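Local structure of hypothetical acetyltransferase (Deinococcus radiodurans, 3S6F) at residues E93-V98 / V117-R122. The protein binds coenzyme A and is probably an N-acetyltransferase of the GNAT family. Numbering follows the deposited sequence.
Sequences ELMRRV and VPFYER. With COA (coenzyme A), chain B.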
loop_
_atom_site.group_PDB
_atom_site.type_symbol
_atom_site.label_atom_id
_atom_site.label_comp_id
_atom_site.label_asym_id
_atom_site.label_seq_id
_atom_site.Cartn_x
_atom_site.Cartn_y
_atom_site.Cartn_z
ATOM N N GLU A 93 -10.803 -15.748 -6.137
ATOM C CA GLU A 93 -10.269 -15.728 -7.486
ATOM C C GLU A 93 -9.682 -14.357 -7.838
ATOM O O GLU A 93 -8.615 -14.282 -8.461
ATOM C CB GLU A 93 -11.345 -16.157 -8.477
ATOM C CG GLU A 93 -10.858 -16.237 -9.918
ATOM C CD GLU A 93 -9.867 -17.321 -10.217
ATOM O OE1 GLU A 93 -9.784 -18.286 -9.423
ATOM O OE2 GLU A 93 -9.163 -17.210 -11.225
ATOM N N LEU A 94 -10.395 -13.286 -7.473
ATOM C CA LEU A 94 -9.877 -11.944 -7.683
ATOM C C LEU A 94 -8.545 -11.760 -6.974
ATOM O O LEU A 94 -7.615 -11.153 -7.513
ATOM C CB LEU A 94 -10.904 -10.919 -7.223
ATOM C CG LEU A 94 -12.084 -10.721 -8.180
ATOM C CD1 LEU A 94 -13.207 -9.940 -7.468
ATOM C CD2 LEU A 94 -11.664 -10.038 -9.468
HETATM N N MSE A 95 -8.459 -12.226 -5.724
HETATM C CA MSE A 95 -7.204 -12.128 -4.993
HETATM C C MSE A 95 -6.068 -12.898 -5.681
HETATM O O MSE A 95 -4.953 -12.385 -5.839
HETATM C CB MSE A 95 -7.386 -12.616 -3.554
HETATM C CG MSE A 95 -8.091 -11.658 -2.646
HETATM SE SE MSE A 95 -7.104 -10.017 -2.323
HETATM C CE MSE A 95 -5.573 -10.841 -1.387
ATOM N N ARG A 96 -6.339 -14.133 -6.101
ATOM C CA ARG A 96 -5.293 -14.872 -6.799
ATOM C C ARG A 96 -4.860 -14.120 -8.069
ATOM O O ARG A 96 -3.664 -14.025 -8.379
ATOM C CB ARG A 96 -5.785 -16.281 -7.156
ATOM C CG ARG A 96 -5.892 -17.250 -5.989
ATOM C CD ARG A 96 -6.174 -18.678 -6.449
ATOM N NE ARG A 96 -7.512 -18.815 -6.950
ATOM C CZ ARG A 96 -8.571 -19.098 -6.184
ATOM N NH1 ARG A 96 -8.449 -19.335 -4.867
ATOM N NH2 ARG A 96 -9.745 -19.157 -6.782
ATOM N N ARG A 97 -5.827 -13.587 -8.816
ATOM C CA ARG A 97 -5.502 -12.885 -10.052
ATOM C C ARG A 97 -4.725 -11.602 -9.802
ATOM O O ARG A 97 -3.823 -11.296 -10.572
ATOM C CB ARG A 97 -6.762 -12.637 -10.863
ATOM C CG ARG A 97 -7.274 -13.930 -11.513
ATOM C CD ARG A 97 -8.626 -13.730 -12.146
ATOM N NE ARG A 97 -9.093 -14.930 -12.836
ATOM C CZ ARG A 97 -8.927 -15.162 -14.132
ATOM N NH1 ARG A 97 -8.328 -14.297 -14.934
ATOM N NH2 ARG A 97 -9.438 -16.287 -14.632
ATOM N N VAL A 98 -5.039 -10.845 -8.752
ATOM C CA VAL A 98 -4.288 -9.605 -8.520
ATOM C C VAL A 98 -2.862 -9.923 -8.054
ATOM O O VAL A 98 -1.918 -9.219 -8.418
ATOM C CB VAL A 98 -5.018 -8.631 -7.576
ATOM C CG1 VAL A 98 -4.882 -8.973 -6.094
ATOM C CG2 VAL A 98 -4.544 -7.197 -7.855
ATOM N N VAL A 117 -10.673 -12.122 8.541
ATOM C CA VAL A 117 -9.393 -12.763 8.702
ATOM C C VAL A 117 -9.352 -14.184 8.103
ATOM O O VAL A 117 -8.417 -14.533 7.388
ATOM C CB VAL A 117 -8.920 -12.691 10.158
ATOM C CG1 VAL A 117 -7.737 -13.639 10.364
ATOM C CG2 VAL A 117 -8.541 -11.259 10.524
ATOM N N PRO A 118 -10.379 -15.041 8.389
ATOM C CA PRO A 118 -10.286 -16.387 7.835
ATOM C C PRO A 118 -10.283 -16.455 6.303
ATOM O O PRO A 118 -9.592 -17.289 5.729
ATOM C CB PRO A 118 -11.511 -17.121 8.446
ATOM C CG PRO A 118 -11.829 -16.357 9.680
ATOM C CD PRO A 118 -11.456 -14.916 9.382
ATOM N N PHE A 119 -10.988 -15.537 5.647
ATOM C CA PHE A 119 -10.977 -15.467 4.191
ATOM C C PHE A 119 -9.530 -15.317 3.682
ATOM O O PHE A 119 -9.124 -15.958 2.725
ATOM C CB PHE A 119 -11.863 -14.302 3.746
ATOM C CG PHE A 119 -11.704 -13.943 2.295
ATOM C CD1 PHE A 119 -12.425 -14.602 1.324
ATOM C CD2 PHE A 119 -10.873 -12.931 1.881
ATOM C CE1 PHE A 119 -12.265 -14.309 -0.026
ATOM C CE2 PHE A 119 -10.742 -12.669 0.528
ATOM C CZ PHE A 119 -11.411 -13.299 -0.422
ATOM N N TYR A 120 -8.798 -14.425 4.319
ATOM C CA TYR A 120 -7.429 -14.164 3.911
ATOM C C TYR A 120 -6.456 -15.264 4.342
ATOM O O TYR A 120 -5.524 -15.605 3.612
ATOM C CB TYR A 120 -6.954 -12.796 4.410
ATOM C CG TYR A 120 -7.681 -11.654 3.753
ATOM C CD1 TYR A 120 -7.456 -11.368 2.413
ATOM C CD2 TYR A 120 -8.562 -10.841 4.449
ATOM C CE1 TYR A 120 -8.118 -10.324 1.757
ATOM C CE2 TYR A 120 -9.217 -9.776 3.797
ATOM C CZ TYR A 120 -8.986 -9.530 2.465
ATOM O OH TYR A 120 -9.597 -8.467 1.831
ATOM N N GLU A 121 -6.684 -15.866 5.511
ATOM C CA GLU A 121 -5.826 -16.969 5.946
ATOM C C GLU A 121 -5.943 -18.140 4.978
ATOM O O GLU A 121 -4.933 -18.802 4.661
ATOM C CB GLU A 121 -6.149 -17.398 7.368
ATOM C CG GLU A 121 -5.656 -16.342 8.361
ATOM C CD GLU A 121 -5.915 -16.643 9.818
ATOM O OE1 GLU A 121 -6.947 -17.302 10.094
ATOM O OE2 GLU A 121 -5.114 -16.155 10.669
ATOM N N ARG A 122 -7.158 -18.378 4.442
ATOM C CA ARG A 122 -7.297 -19.503 3.508
ATOM C C ARG A 122 -6.571 -19.275 2.187
ATOM O O ARG A 122 -6.218 -20.235 1.489
ATOM C CB ARG A 122 -8.767 -19.845 3.288
ATOM C CG ARG A 122 -9.388 -20.521 4.505
ATOM C CD ARG A 122 -10.867 -20.929 4.294
ATOM N NE ARG A 122 -11.698 -20.552 5.451
ATOM C CZ ARG A 122 -12.615 -19.587 5.465
ATOM N NH1 ARG A 122 -12.904 -18.867 4.380
ATOM N NH2 ARG A 122 -13.289 -19.365 6.581
HETATM N N1A COA B . -17.687 -12.513 7.895
HETATM C C2A COA B . -17.381 -13.855 7.977
HETATM N N3A COA B . -16.900 -14.561 6.898
HETATM C C4A COA B . -16.750 -13.904 5.720
HETATM C C5A COA B . -17.082 -12.558 5.604
HETATM C C6A COA B . -17.531 -11.844 6.713
HETATM N N6A COA B . -17.820 -10.538 6.653
HETATM N N7A COA B . -16.833 -12.192 4.318
HETATM C C8A COA B . -16.377 -13.275 3.653
HETATM N N9A COA B . -16.323 -14.344 4.503
HETATM C C1B COA B . -15.842 -15.690 4.199
HETATM C C2B COA B . -16.928 -16.744 4.372
HETATM O O2B COA B . -16.267 -17.893 4.805
HETATM C C3B COA B . -17.469 -16.995 2.973
HETATM O O3B COA B . -18.062 -18.270 2.798
HETATM P P3B COA B . -19.674 -18.445 2.892
HETATM O O7A COA B . -20.068 -17.978 4.270
HETATM O O8A COA B . -20.298 -17.580 1.827
HETATM O O9A COA B . -19.916 -19.918 2.667
HETATM C C4B COA B . -16.185 -16.811 2.178
HETATM O O4B COA B . -15.464 -15.785 2.848
HETATM C C5B COA B . -16.426 -16.424 0.731
HETATM O O5B COA B . -15.228 -16.615 0.001
HETATM P P1A COA B . -15.290 -16.402 -1.598
HETATM O O1A COA B . -13.940 -16.784 -2.094
HETATM O O2A COA B . -16.487 -17.059 -2.221
HETATM O O3A COA B . -15.383 -14.810 -1.667
HETATM P P2A COA B . -16.650 -13.887 -2.013
HETATM O O4A COA B . -17.810 -14.286 -1.181
HETATM O O5A COA B . -16.813 -13.873 -3.492
HETATM O O6A COA B . -16.045 -12.484 -1.576
HETATM C CBP COA B . -15.545 -10.823 0.069
HETATM C CCP COA B . -15.488 -12.303 -0.274
HETATM C CDP COA B . -14.764 -10.026 -0.994
HETATM C CEP COA B . -14.879 -10.605 1.446
HETATM C CAP COA B . -17.035 -10.440 0.099
HETATM O OAP COA B . -17.675 -10.990 1.236
HETATM C C9P COA B . -17.204 -8.940 0.133
HETATM O O9P COA B . -17.214 -8.237 -0.994
HETATM N N8P COA B . -17.403 -8.318 1.287
HETATM C C7P COA B . -17.571 -6.871 1.370
HETATM C C6P COA B . -16.265 -6.080 1.207
HETATM C C5P COA B . -15.178 -6.677 2.054
HETATM O O5P COA B . -15.407 -6.953 3.235
HETATM N N4P COA B . -13.997 -6.855 1.445
HETATM C C3P COA B . -12.784 -7.180 2.155
HETATM C C2P COA B . -11.916 -5.923 2.201
HETATM S S1P COA B . -12.585 -4.626 3.297
#
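Selenomethionine M95 carries the apolar packing between the two helices, its bent chain touching both aromatic rings of 117-122. Its terminal CE comes to the edge of the Y120 ring, close to the ring plane, 4.1 Å from CE1, and the two side chains cross at about a right angle. Further back along the same chain, M95 CG lies 4.3 Å from F119 CE2. The rings also pack on each other: F119 CD2 sits 3.6 Å above the centre of the Y120 ring, while Y120 CE1 lies in the F119 ring plane, the two rings standing nearly perpendicular.

Both rings also touch the cofactor. With CG anti to the backbone N (chi1 168°), F119 reaches the pyrophosphate of coenzyme A, where CE1 stands 3.6 Å from O3A. Y120 OH packs 3.5 Å from C3P of the pantetheine arm. Cutting F119 back to an alanine is likely to open a gap between M95, the Y120 ring and the pyrophosphate, and to strip that face of Y120 of its partner.

Charged groups pair along helix 90-102, where E93 OE1 and OE2 form salt bridges with R96 NH2 and R97 NE, both 2.8 Å.

Helix 90-102, whose start binds the pyrophosphate in GNAT folds, meets helix 117-122 over strands 73-81 and 107-112: M95 rests on I76 and L110, F119 on L79, and Y120 on L79, L110 and C112.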